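Local coordinates for GARP domain-containing protein (Trypanosoma brucei brucei TREU927, PDB 6XZ6), which acts as a trypanosome receptor for the host complement regulator factor H and increases transmission of the parasite to tsetse flies, at the interface of chains A and B. Numbering follows the deposited sequence. Chains: chain A, GARP domain-containing protein; chain B, Complement factor H.

Contacts 1 and 2 are neighbouring patches of one receptor-ligand interface, with the centres of their C-alpha atoms about 8 Å apart. They share A:Gly121, A:Ala122 and B:Arg16. The strand 13-16 of factor H runs through contact 1, and its last residue, B:Arg16, reaches into contact 2 together with B:Pro17. On the receptor, helix 67-125 serves both patches. Contact 1 adds A:Tyr162, A:Gln164 and the start of helix 165-208, while contact 2 adds helix 4-61. The factor H domain therefore sits across several helices at one end of the elongated receptor, joining polar and apolar recognition to a charged contact.

Contact 1: the interface of chains A and B. Residues chain A 114, 118, 121-122, 162, 164, 166; chain B 13-16, 18, 29, 31.
The extended strand 13-16 of factor H lies against helix 67-125 of the receptor and the turn that leads into helix 165-208. A:Gln164 reads the strand backbone. Its CG is anti to the carbonyl carbon (chi1 -77°), and the chain then extends to place the amide beside B:Tyr15. OE1 of A:Gln164 accepts a hydrogen bond from the backbone N of B:Tyr15 at 3.0 Å, in the carbonyl plane and on a lone pair. NE2 of A:Gln164 donates to the backbone O of B:Tyr15 at 3.0 Å, from above that carbonyl plane. NE2 of A:Gln164 also donates to the carboxylate OE2 of B:Glu18 at 3.0 Å, on its anti lone pair. These bonds hold the amide's orientation. One face of the B:Tyr15 ring lies under the amide, with the two planes 31° apart. OE2 of B:Glu18 lies 3.3 Å from CD2 of A:Tyr162, and the carboxylate and ring planes are 86° apart. Two waters link OE1 of A:Gln164 and the backbone N of A:Phe166 to the carbonyl of B:Gly13.

Apolar packing centres on B:Val14. CG2 of B:Val14 sits over the centre of the A:Phe166 ring, 3.5 Å from the centroid, its CG1 near CD1 of A:Phe166. CG1 of A:Val114 meets the same methyl, CG2 of B:Val14, at 3.7 Å, the side chains crossing at about a right angle. A:Leu118 turns CD1 to B:Val14 and CD2 to B:Arg16. B:Arg16 lays its guanidinium face over CA of A:Ala122. NE of B:Arg16 donates to OG1 of B:Thr29 at 3.1 Å, which steadies the bent chain. The patch lets the receptor recognise factor H through strand backbone and side chains together.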
loop_
_atom_site.group_PDB
_atom_site.type_symbol
_atom_site.label_atom_id
_atom_site.label_comp_id
_atom_site.label_asym_id
_atom_site.label_seq_id
_atom_site.Cartn_x
_atom_site.Cartn_y
_atom_site.Cartn_z
ATOM N N VAL A 114 -14.946 -1.149 -3.941
ATOM C CA VAL A 114 -15.589 -0.341 -4.966
ATOM C C VAL A 114 -15.129 -0.844 -6.346
ATOM O O VAL A 114 -15.977 -1.234 -7.143
ATOM C CB VAL A 114 -15.382 1.198 -4.740
ATOM C CG1 VAL A 114 -15.913 2.026 -5.920
ATOM C CG2 VAL A 114 -16.031 1.648 -3.427
ATOM N N LEU A 118 -17.353 -2.791 -9.237
ATOM C CA LEU A 118 -17.494 -2.262 -10.587
ATOM C C LEU A 118 -17.124 -3.341 -11.594
ATOM O O LEU A 118 -17.834 -3.511 -12.590
ATOM C CB LEU A 118 -16.661 -0.983 -10.815
ATOM C CG LEU A 118 -17.179 0.300 -10.108
ATOM C CD1 LEU A 118 -16.139 1.402 -10.118
ATOM C CD2 LEU A 118 -18.479 0.792 -10.697
ATOM N N GLY A 121 -19.855 -6.042 -11.897
ATOM C CA GLY A 121 -20.887 -5.502 -12.779
ATOM C C GLY A 121 -20.542 -5.721 -14.238
ATOM O O GLY A 121 -21.379 -6.219 -14.987
ATOM N N ALA A 122 -19.284 -5.399 -14.645
ATOM C CA ALA A 122 -18.740 -5.627 -16.010
ATOM C C ALA A 122 -18.692 -7.151 -16.348
ATOM O O ALA A 122 -18.926 -7.529 -17.505
ATOM C CB ALA A 122 -17.356 -5.002 -16.149
ATOM N N TYR A 162 -12.603 8.172 -17.238
ATOM C CA TYR A 162 -13.817 8.414 -16.436
ATOM C C TYR A 162 -13.946 9.883 -16.053
ATOM O O TYR A 162 -13.139 10.395 -15.280
ATOM C CB TYR A 162 -13.764 7.547 -15.153
ATOM C CG TYR A 162 -14.106 6.086 -15.375
ATOM C CD1 TYR A 162 -13.135 5.173 -15.795
ATOM C CD2 TYR A 162 -15.380 5.603 -15.115
ATOM C CE1 TYR A 162 -13.442 3.820 -15.967
ATOM C CE2 TYR A 162 -15.721 4.282 -15.379
ATOM C CZ TYR A 162 -14.747 3.385 -15.769
ATOM O OH TYR A 162 -15.089 2.068 -15.940
ATOM N N GLN A 164 -16.377 11.079 -14.242
ATOM C CA GLN A 164 -17.005 11.060 -12.931
ATOM C C GLN A 164 -16.047 11.567 -11.887
ATOM O O GLN A 164 -14.848 11.292 -11.977
ATOM C CB GLN A 164 -17.452 9.648 -12.570
ATOM C CG GLN A 164 -18.714 9.222 -13.268
ATOM C CD GLN A 164 -19.007 7.808 -12.918
ATOM O OE1 GLN A 164 -19.735 7.555 -11.953
ATOM N NE2 GLN A 164 -18.436 6.860 -13.684
ATOM N N PHE A 166 -15.585 10.647 -8.895
ATOM C CA PHE A 166 -14.951 9.537 -8.193
ATOM C C PHE A 166 -13.535 9.231 -8.675
ATOM O O PHE A 166 -12.645 8.995 -7.860
ATOM C CB PHE A 166 -15.828 8.281 -8.282
ATOM C CG PHE A 166 -15.175 7.054 -7.683
ATOM C CD1 PHE A 166 -14.500 6.142 -8.489
ATOM C CD2 PHE A 166 -15.206 6.831 -6.308
ATOM C CE1 PHE A 166 -13.893 5.011 -7.937
ATOM C CE2 PHE A 166 -14.591 5.705 -5.758
ATOM C CZ PHE A 166 -13.928 4.808 -6.579
ATOM N N GLY B 13 -21.475 8.129 -5.651
ATOM C CA GLY B 13 -21.394 6.823 -6.287
ATOM C C GLY B 13 -20.617 6.843 -7.587
ATOM O O GLY B 13 -20.260 7.923 -8.075
ATOM N N VAL B 14 -20.354 5.640 -8.151
ATOM C CA VAL B 14 -19.654 5.418 -9.438
ATOM C C VAL B 14 -20.439 4.407 -10.280
ATOM O O VAL B 14 -20.708 3.308 -9.803
ATOM C CB VAL B 14 -18.185 4.894 -9.350
ATOM C CG1 VAL B 14 -17.226 5.633 -10.259
ATOM C CG2 VAL B 14 -17.669 4.597 -7.958
ATOM N N TYR B 15 -20.747 4.739 -11.534
ATOM C CA TYR B 15 -21.401 3.817 -12.476
ATOM C C TYR B 15 -20.422 3.414 -13.569
ATOM O O TYR B 15 -19.351 4.029 -13.748
ATOM C CB TYR B 15 -22.687 4.401 -13.093
ATOM C CG TYR B 15 -22.475 5.600 -13.990
ATOM C CD1 TYR B 15 -22.434 6.895 -13.467
ATOM C CD2 TYR B 15 -22.363 5.454 -15.366
ATOM C CE1 TYR B 15 -22.226 8.004 -14.293
ATOM C CE2 TYR B 15 -22.158 6.556 -16.197
ATOM C CZ TYR B 15 -22.094 7.827 -15.655
ATOM O OH TYR B 15 -21.904 8.913 -16.463
ATOM N N ARG B 16 -20.802 2.360 -14.286
ATOM C CA ARG B 16 -20.089 1.807 -15.420
ATOM C C ARG B 16 -21.117 1.169 -16.385
ATOM O O ARG B 16 -22.146 0.672 -15.911
ATOM C CB ARG B 16 -18.979 0.833 -14.971
ATOM C CG ARG B 16 -19.425 -0.451 -14.251
ATOM C CD ARG B 16 -19.139 -1.679 -15.128
ATOM N NE ARG B 16 -20.320 -2.045 -15.921
ATOM C CZ ARG B 16 -20.295 -2.425 -17.189
ATOM N NH1 ARG B 16 -21.432 -2.699 -17.827
ATOM N NH2 ARG B 16 -19.135 -2.540 -17.832
ATOM N N GLU B 18 -19.109 4.159 -18.867
ATOM C CA GLU B 18 -19.301 5.582 -19.015
ATOM C C GLU B 18 -19.376 5.954 -20.504
ATOM O O GLU B 18 -18.362 5.931 -21.210
ATOM C CB GLU B 18 -18.199 6.336 -18.283
ATOM C CG GLU B 18 -18.690 7.676 -17.819
ATOM C CD GLU B 18 -17.604 8.506 -17.214
ATOM O OE1 GLU B 18 -17.119 9.432 -17.904
ATOM O OE2 GLU B 18 -17.235 8.225 -16.053
ATOM N N THR B 29 -24.211 -0.431 -14.069
ATOM C CA THR B 29 -24.046 -0.979 -12.723
ATOM C C THR B 29 -23.333 0.128 -11.911
ATOM O O THR B 29 -22.454 0.792 -12.424
ATOM C CB THR B 29 -23.302 -2.332 -12.684
ATOM O OG1 THR B 29 -22.021 -2.175 -13.277
ATOM C CG2 THR B 29 -24.071 -3.466 -13.342
ATOM N N GLU B 31 -21.711 1.550 -7.881
ATOM C CA GLU B 31 -21.180 1.285 -6.544
ATOM C C GLU B 31 -21.183 2.597 -5.787
ATOM O O GLU B 31 -21.021 3.646 -6.390
ATOM C CB GLU B 31 -19.749 0.730 -6.617
ATOM C CG GLU B 31 -19.665 -0.679 -7.157
ATOM C CD GLU B 31 -20.318 -1.727 -6.285
ATOM O OE1 GLU B 31 -19.978 -1.783 -5.081
ATOM O OE2 GLU B 31 -21.153 -2.505 -6.810
HETATM O O HOH W 1 -18.638 10.342 -9.082
HETATM O O HOH W 2 -20.915 9.314 -10.396
#

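Contact 2: the interface of chains A and B. Residues chain A 9, 12-13, 121-122, 125-126; chain B 16-17.
A salt bridge between the receptor's first long helix, 4-61, and the end of strand 13-16 of the factor H sushi domain forms this contact. NH2 of B:Arg16 donates to the carboxylate OE1 of A:Glu9 at 2.7 Å. The bond is fairly straight, 161° at the hydrogen. OE1 lies at the edge of the guanidinium, close to its plane. NH2 of B:Arg16 meets OE1 of A:Glu9 from above the carboxylate plane, and the two flat groups are turned 55° apart. The pair is therefore a one-atom contact and not a flat two-point pairing. A:Glu9 reaches out on an extended chain, with CG anti to the backbone N (chi1 -172°). The other terminal nitrogen, NH1 of B:Arg16, is 3.2 Å from the backbone O of A:His125, a probable hydrogen bond. The arginine tip thus meets oxygens from two helices. That backbone O is at the C-terminal end of helix 67-125, which may, with the carboxylate, favour the charged guanidinium.

B:Pro17 follows a cis peptide bond. Its CD lies against the guanidinium face opposite A:Ala122, so the group is held between proline and helix. CB of B:Pro17 crosses A:Glu9 obliquely, 3.5 Å from its CG. Behind A:Glu9, the hydroxyl OG1 of A:Thr13 donates to the backbone O of A:Glu9 at 2.7 Å, a bond within helix 4-61. The site lies at one end of the elongated helical receptor, where the early part of helix 4-61 meets the C-terminal end of helix 67-125.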
loop_
_atom_site.group_PDB
_atom_site.type_symbol
_atom_site.label_atom_id
_atom_site.label_comp_id
_atom_site.label_asym_id
_atom_site.label_seq_id
_atom_site.Cartn_x
_atom_site.Cartn_y
_atom_site.Cartn_z
ATOM N N GLU A 9 -15.545 1.155 -23.452
ATOM C CA GLU A 9 -15.855 0.278 -22.347
ATOM C C GLU A 9 -14.750 -0.746 -22.074
ATOM O O GLU A 9 -14.531 -1.117 -20.926
ATOM C CB GLU A 9 -17.225 -0.373 -22.570
ATOM C CG GLU A 9 -17.695 -1.163 -21.350
ATOM C CD GLU A 9 -18.969 -1.963 -21.480
ATOM O OE1 GLU A 9 -19.219 -2.777 -20.563
ATOM O OE2 GLU A 9 -19.704 -1.790 -22.484
ATOM N N GLN A 12 -11.919 1.272 -20.466
ATOM C CA GLN A 12 -12.397 1.556 -19.096
ATOM C C GLN A 12 -12.314 0.339 -18.186
ATOM O O GLN A 12 -11.977 0.501 -17.025
ATOM C CB GLN A 12 -13.851 2.063 -19.092
ATOM C CG GLN A 12 -14.053 3.472 -19.636
ATOM C CD GLN A 12 -15.501 3.765 -19.933
ATOM O OE1 GLN A 12 -16.442 3.065 -19.507
ATOM N NE2 GLN A 12 -15.699 4.812 -20.678
ATOM N N THR A 13 -12.693 -0.856 -18.681
ATOM C CA THR A 13 -12.704 -2.093 -17.881
ATOM C C THR A 13 -11.261 -2.501 -17.527
ATOM O O THR A 13 -11.018 -2.916 -16.406
ATOM C CB THR A 13 -13.550 -3.191 -18.568
ATOM O OG1 THR A 13 -14.850 -2.668 -18.790
ATOM C CG2 THR A 13 -13.683 -4.457 -17.722
ATOM N N GLY A 121 -19.855 -6.042 -11.897
ATOM C CA GLY A 121 -20.887 -5.502 -12.779
ATOM C C GLY A 121 -20.542 -5.721 -14.238
ATOM O O GLY A 121 -21.379 -6.219 -14.987
ATOM N N ALA A 122 -19.284 -5.399 -14.645
ATOM C CA ALA A 122 -18.740 -5.627 -16.010
ATOM C C ALA A 122 -18.692 -7.151 -16.348
ATOM O O ALA A 122 -18.926 -7.529 -17.505
ATOM C CB ALA A 122 -17.356 -5.002 -16.149
ATOM N N HIS A 125 -22.730 -7.776 -16.773
ATOM C CA HIS A 125 -23.417 -6.916 -17.729
ATOM C C HIS A 125 -22.496 -6.141 -18.700
ATOM O O HIS A 125 -22.912 -5.116 -19.250
ATOM C CB HIS A 125 -24.360 -5.947 -16.977
ATOM C CG HIS A 125 -25.252 -6.617 -15.980
ATOM N ND1 HIS A 125 -26.263 -7.482 -16.375
ATOM C CD2 HIS A 125 -25.232 -6.556 -14.628
ATOM C CE1 HIS A 125 -26.827 -7.918 -15.257
ATOM N NE2 HIS A 125 -26.248 -7.385 -14.178
ATOM N N GLY A 126 -21.289 -6.644 -18.941
ATOM C CA GLY A 126 -20.355 -6.025 -19.881
ATOM C C GLY A 126 -20.928 -6.072 -21.273
ATOM O O GLY A 126 -21.676 -7.001 -21.595
ATOM N N ARG B 16 -20.802 2.360 -14.286
ATOM C CA ARG B 16 -20.089 1.807 -15.420
ATOM C C ARG B 16 -21.117 1.169 -16.385
ATOM O O ARG B 16 -22.146 0.672 -15.911
ATOM C CB ARG B 16 -18.979 0.833 -14.971
ATOM C CG ARG B 16 -19.425 -0.451 -14.251
ATOM C CD ARG B 16 -19.139 -1.679 -15.128
ATOM N NE ARG B 16 -20.320 -2.045 -15.921
ATOM C CZ ARG B 16 -20.295 -2.425 -17.189
ATOM N NH1 ARG B 16 -21.432 -2.699 -17.827
ATOM N NH2 ARG B 16 -19.135 -2.540 -17.832
ATOM N N PRO B 17 -20.892 1.182 -17.724
ATOM C CA PRO B 17 -19.795 1.858 -18.431
ATOM C C PRO B 17 -20.109 3.371 -18.517
ATOM O O PRO B 17 -21.234 3.809 -18.240
ATOM C CB PRO B 17 -19.789 1.163 -19.793
ATOM C CG PRO B 17 -21.217 0.825 -20.039
ATOM C CD PRO B 17 -21.863 0.613 -18.676
#